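Local structure of 2,5-dihydroxypyridine 5,6-dioxygenase (Pseudomonas putida KT2440, 7CUP) at residues 24-29 / 93-98; 18-23 / 180-185. The protein catalyses the iron(II)-dependent dioxygenolytic ring cleavage of 2,5-dihydroxypyridine between carbons 5 and 6 to give N-formylmaleamate in aerobic nicotinate degradation. All blocks are in the same frame, centred on the assembly; numbering follows the deposited sequence.

Contact 1. Residues 24-29 / 93-98; sequences TQSVAV and AADLVV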
loop_
_atom_site.group_PDB
_atom_site.type_symbol
_atom_site.label_atom_id
_atom_site.label_comp_id
_atom_site.label_asym_id
_atom_site.label_seq_id
_atom_site.Cartn_x
_atom_site.Cartn_y
_atom_site.Cartn_z
ATOM N N THR A 24 -22.734 5.951 25.580
ATOM C CA THR A 24 -22.587 7.278 26.253
ATOM C C THR A 24 -21.138 7.765 26.074
ATOM O O THR A 24 -20.809 8.915 26.444
ATOM C CB THR A 24 -23.017 7.167 27.717
ATOM O OG1 THR A 24 -22.062 6.354 28.408
ATOM C CG2 THR A 24 -24.372 6.517 27.843
ATOM N N GLN A 25 -20.271 6.915 25.534
ATOM C CA GLN A 25 -18.822 7.125 25.711
ATOM C C GLN A 25 -18.178 7.585 24.398
ATOM O O GLN A 25 -18.659 7.240 23.303
ATOM C CB GLN A 25 -18.188 5.857 26.239
ATOM C CG GLN A 25 -18.733 5.372 27.567
ATOM C CD GLN A 25 -18.197 6.187 28.703
ATOM O OE1 GLN A 25 -17.046 6.016 29.126
ATOM N NE2 GLN A 25 -19.036 7.093 29.185
ATOM N N SER A 26 -17.077 8.318 24.529
ATOM C CA SER A 26 -16.194 8.710 23.407
ATOM C C SER A 26 -14.846 8.008 23.553
ATOM O O SER A 26 -14.260 7.989 24.660
ATOM C CB SER A 26 -16.060 10.187 23.341
ATOM O OG SER A 26 -17.289 10.730 22.890
ATOM N N VAL A 27 -14.397 7.410 22.470
ATOM C CA VAL A 27 -13.091 6.698 22.410
ATOM C C VAL A 27 -12.181 7.437 21.428
ATOM O O VAL A 27 -12.596 7.665 20.266
ATOM C CB VAL A 27 -13.294 5.241 21.976
ATOM C CG1 VAL A 27 -11.952 4.538 21.821
ATOM C CG2 VAL A 27 -14.215 4.491 22.928
ATOM N N ALA A 28 -10.970 7.758 21.857
ATOM C CA ALA A 28 -9.873 8.210 20.985
ATOM C C ALA A 28 -8.871 7.066 20.846
ATOM O O ALA A 28 -8.416 6.517 21.875
ATOM C CB ALA A 28 -9.247 9.451 21.564
ATOM N N VAL A 29 -8.549 6.725 19.605
ATOM C CA VAL A 29 -7.499 5.732 19.268
ATOM C C VAL A 29 -6.247 6.527 18.902
ATOM O O VAL A 29 -6.256 7.224 17.874
ATOM C CB VAL A 29 -7.918 4.745 18.167
ATOM C CG1 VAL A 29 -6.804 3.734 17.929
ATOM C CG2 VAL A 29 -9.211 4.039 18.526
ATOM N N ALA A 93 -10.438 15.003 25.834
ATOM C CA ALA A 93 -11.816 15.081 25.285
ATOM C C ALA A 93 -12.502 13.726 25.370
ATOM O O ALA A 93 -13.716 13.716 25.529
ATOM C CB ALA A 93 -11.800 15.588 23.857
ATOM N N ALA A 94 -11.758 12.624 25.235
ATOM C CA ALA A 94 -12.307 11.251 25.165
ATOM C C ALA A 94 -12.657 10.738 26.565
ATOM O O ALA A 94 -11.994 11.134 27.546
ATOM C CB ALA A 94 -11.298 10.335 24.508
ATOM N N ASP A 95 -13.572 9.775 26.660
ATOM C CA ASP A 95 -13.766 9.022 27.923
ATOM C C ASP A 95 -12.636 7.992 28.071
ATOM O O ASP A 95 -12.154 7.766 29.181
ATOM C CB ASP A 95 -15.147 8.389 27.960
ATOM C CG ASP A 95 -16.232 9.454 28.014
ATOM O OD1 ASP A 95 -16.305 10.166 29.043
ATOM O OD2 ASP A 95 -16.936 9.595 27.008
ATOM N N LEU A 96 -12.236 7.374 26.974
ATOM C CA LEU A 96 -11.228 6.282 26.985
ATOM C C LEU A 96 -10.278 6.505 25.812
ATOM O O LEU A 96 -10.766 6.826 24.702
ATOM C CB LEU A 96 -11.928 4.929 26.859
ATOM C CG LEU A 96 -10.980 3.724 26.957
ATOM C CD1 LEU A 96 -11.529 2.657 27.905
ATOM C CD2 LEU A 96 -10.733 3.113 25.605
ATOM N N VAL A 97 -8.978 6.409 26.056
ATOM C CA VAL A 97 -7.939 6.453 24.984
ATOM C C VAL A 97 -7.433 5.026 24.825
ATOM O O VAL A 97 -7.137 4.414 25.877
ATOM C CB VAL A 97 -6.802 7.425 25.350
ATOM C CG1 VAL A 97 -5.667 7.364 24.332
ATOM C CG2 VAL A 97 -7.342 8.845 25.493
ATOM N N VAL A 98 -7.470 4.482 23.598
ATOM C CA VAL A 98 -6.716 3.244 23.252
ATOM C C VAL A 98 -5.353 3.697 22.762
ATOM O O VAL A 98 -5.283 4.265 21.692
ATOM C CB VAL A 98 -7.405 2.406 22.172
ATOM C CG1 VAL A 98 -6.570 1.191 21.857
ATOM C CG2 VAL A 98 -8.811 2.024 22.597
HETATM O O HOH W 1 -18.811 10.955 25.871
#

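Contact 2. Residues 18-23 / 180-185; sequences LSRVDE and YADEPG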
loop_
_atom_site.group_PDB
_atom_site.type_symbol
_atom_site.label_atom_id
_atom_site.label_comp_id
_atom_site.label_asym_id
_atom_site.label_seq_id
_atom_site.Cartn_x
_atom_site.Cartn_y
_atom_site.Cartn_z
ATOM N N LEU A 18 -15.519 -4.492 28.829
ATOM C CA LEU A 18 -14.993 -4.592 30.204
ATOM C C LEU A 18 -14.528 -3.206 30.648
ATOM O O LEU A 18 -14.600 -2.913 31.844
ATOM C CB LEU A 18 -13.848 -5.605 30.245
ATOM C CG LEU A 18 -14.273 -7.065 30.172
ATOM C CD1 LEU A 18 -13.053 -7.980 30.113
ATOM C CD2 LEU A 18 -15.174 -7.426 31.354
ATOM N N SER A 19 -14.043 -2.392 29.718
ATOM C CA SER A 19 -13.574 -1.002 29.960
ATOM C C SER A 19 -14.747 -0.004 30.040
ATOM O O SER A 19 -14.479 1.210 30.054
ATOM C CB SER A 19 -12.566 -0.583 28.896
ATOM O OG SER A 19 -11.354 -1.295 29.018
ATOM N N ARG A 20 -15.992 -0.474 30.042
ATOM C CA ARG A 20 -17.226 0.334 30.237
ATOM C C ARG A 20 -17.437 1.292 29.065
ATOM O O ARG A 20 -18.024 2.384 29.244
ATOM C CB ARG A 20 -17.222 1.002 31.621
ATOM C CG ARG A 20 -17.463 -0.013 32.737
ATOM C CD ARG A 20 -17.858 0.517 34.110
ATOM N NE ARG A 20 -16.990 -0.091 35.119
ATOM C CZ ARG A 20 -17.018 -1.372 35.527
ATOM N NH1 ARG A 20 -17.899 -2.222 35.023
ATOM N NH2 ARG A 20 -16.156 -1.796 36.444
ATOM N N VAL A 21 -17.046 0.883 27.864
ATOM C CA VAL A 21 -17.400 1.655 26.644
ATOM C C VAL A 21 -18.815 1.266 26.242
ATOM O O VAL A 21 -19.103 0.081 26.174
ATOM C CB VAL A 21 -16.419 1.387 25.506
ATOM C CG1 VAL A 21 -16.891 1.996 24.214
ATOM C CG2 VAL A 21 -15.029 1.852 25.880
ATOM N N ASP A 22 -19.658 2.253 25.975
ATOM C CA ASP A 22 -21.037 2.058 25.456
ATOM C C ASP A 22 -21.415 3.335 24.718
ATOM O O ASP A 22 -20.543 4.202 24.527
ATOM C CB ASP A 22 -22.025 1.705 26.583
ATOM C CG ASP A 22 -22.116 2.769 27.665
ATOM O OD1 ASP A 22 -21.913 3.964 27.358
ATOM O OD2 ASP A 22 -22.316 2.378 28.831
ATOM N N GLU A 23 -22.682 3.466 24.374
ATOM C CA GLU A 23 -23.198 4.576 23.544
ATOM C C GLU A 23 -23.027 5.904 24.283
ATOM O O GLU A 23 -23.191 6.912 23.640
ATOM C CB GLU A 23 -24.657 4.328 23.141
ATOM C CG GLU A 23 -25.664 4.546 24.254
ATOM C CD GLU A 23 -25.723 3.462 25.322
ATOM O OE1 GLU A 23 -25.245 2.324 25.064
ATOM O OE2 GLU A 23 -26.248 3.748 26.419
ATOM N N TYR A 180 -7.596 -3.982 31.724
ATOM C CA TYR A 180 -8.700 -3.159 31.160
ATOM C C TYR A 180 -8.852 -1.885 31.984
ATOM O O TYR A 180 -8.363 -1.852 33.142
ATOM C CB TYR A 180 -9.945 -4.024 30.923
ATOM C CG TYR A 180 -10.617 -4.683 32.104
ATOM C CD1 TYR A 180 -10.308 -5.979 32.491
ATOM C CD2 TYR A 180 -11.644 -4.041 32.798
ATOM C CE1 TYR A 180 -10.955 -6.591 33.556
ATOM C CE2 TYR A 180 -12.312 -4.653 33.854
ATOM C CZ TYR A 180 -11.971 -5.936 34.238
ATOM O OH TYR A 180 -12.644 -6.525 35.275
ATOM N N ALA A 181 -9.407 -0.838 31.356
ATOM C CA ALA A 181 -9.537 0.526 31.902
ATOM C C ALA A 181 -11.006 0.871 32.171
ATOM O O ALA A 181 -11.565 1.689 31.404
ATOM C CB ALA A 181 -8.919 1.507 30.955
ATOM N N ASP A 182 -11.558 0.309 33.255
ATOM C CA ASP A 182 -12.995 0.342 33.636
ATOM C C ASP A 182 -13.280 1.550 34.536
ATOM O O ASP A 182 -14.377 2.058 34.502
ATOM C CB ASP A 182 -13.464 -0.979 34.269
ATOM C CG ASP A 182 -12.656 -1.437 35.469
ATOM O OD1 ASP A 182 -11.454 -1.114 35.534
ATOM O OD2 ASP A 182 -13.237 -2.143 36.307
ATOM N N GLU A 183 -12.319 2.056 35.271
ATOM C CA GLU A 183 -12.608 3.137 36.227
ATOM C C GLU A 183 -12.084 4.460 35.706
ATOM O O GLU A 183 -11.078 4.520 35.014
ATOM C CB GLU A 183 -12.010 2.751 37.567
ATOM C CG GLU A 183 -12.847 1.692 38.239
ATOM C CD GLU A 183 -12.229 1.268 39.541
ATOM O OE1 GLU A 183 -12.305 0.059 39.849
ATOM O OE2 GLU A 183 -11.625 2.155 40.204
ATOM N N PRO A 184 -12.719 5.574 36.107
ATOM C CA PRO A 184 -12.306 6.883 35.621
ATOM C C PRO A 184 -10.874 7.167 36.111
ATOM O O PRO A 184 -10.518 6.745 37.201
ATOM C CB PRO A 184 -13.365 7.863 36.175
ATOM C CG PRO A 184 -14.422 6.994 36.873
ATOM C CD PRO A 184 -13.809 5.630 37.103
ATOM N N GLY A 185 -10.052 7.805 35.271
ATOM C CA GLY A 185 -8.667 8.135 35.601
ATOM C C GLY A 185 -7.790 6.892 35.654
ATOM O O GLY A 185 -6.638 7.033 36.058
#

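Contact 1. Residues 24-29 / 93-98
Gln25 lays its terminal amide against the carboxylate of Asp95: the two planes are stacked, 23° apart, and OE1 of Gln25 lies 3.3 Å from CB of Asp95. The bend at chi2 (-77°) places CD of Gln25 beside CB and CG of Asp95, while NE2 donates to Thr24 OG1, which also bonds Asp22 OD1, and OE1 is taken by Arg118 of the same chain. At Ser26 the backbone N donates to OD2 of Asp95 over 2.8 Å, meeting the anti lone pair of the carboxylate. A water bridges the same OD2 to Thr24 O. Ser26 O accepts twice, from Asp95 N, tilted 30° from the carbonyl plane, and from Leu96 N, nearly in line with the C=O bond. Val27 then begins the parallel pairing of strand 26-31, which lies between 53-58 and 96-99 in the five-stranded parallel sheet; its CG1 rests 4.1 Å from CG2 of Val98 and also meets CD2 of Leu96. On the other face, CB of Ala28 touches CB of Ala94 at 3.7 Å. Ala28 N donates to Leu96 O (3.0 Å), and Ala28 O accepts from Val98 N (2.8 Å). Val29, paired with Val98, carries the ladder on beside helix 37-49. Chemically, the contact changes from a polar start, where the carboxylate occupies one backbone N-H, to an apolar, regularly bonded sheet interior.

Contact 2. Residues 18-23 / 180-185
Ser19 and Asp182 bring their CA atoms to 4.0 Å where two irregular segments meet, just after helix 5-18 ends in a Schellman motif with Arg20, at positive phi (67°), as its C-prime residue. Ser19 OG accepts the N-H of Ala181 over 3.1 Å and is also bonded to Val15 O within the helix. Leu18 puts CB over one face of the Tyr180 ring, 3.9 Å from the centroid and 18° off its normal, a CH-pi contact displaced toward the rim. CD2 of Tyr180 also comes 3.3 Å from Leu18 O. An alanine here removes the ring, which would probably open a gap over Leu18 CB and leave Tyr178 without its edge-to-face partner. Arg20 and Asp182 run side by side, pointing the same way; NH2 of Arg20 forms a 2.9 Å salt bridge with OD2 of Asp182, and CB of Asp182 lies over one guanidinium face. That OD2 has a second cation in Lys139, which would probably favour the ionised carboxylate. The contact thus joins the C-terminal end of helix 5-18 to the loop between strands 175-177 and 187-189, with helix 136-151 flanking both segments.

The centres of contacts 1 and 2 lie 9 Å apart, away from the iron site. Along the chain the order is 18-23, 24-29, 93-98, 180-185, so both segments of contact 1 fall between those of contact 2. Segment 18-23 leads directly into strand 26-31, and the loop holding 180-185 leads to strand 187-189, an outermost strand of the same five-stranded parallel sheet. The contacts also touch: CD1 of Leu96 packs 3.5 Å from CB of Ser19. Arg118 links them, bonding Gln25, Ser19 and Ala181. Contact 1 thus pairs two neighbouring strands of the parallel sheet, and contact 2 holds the loop before strand 187-189 against the end of helix 5-18.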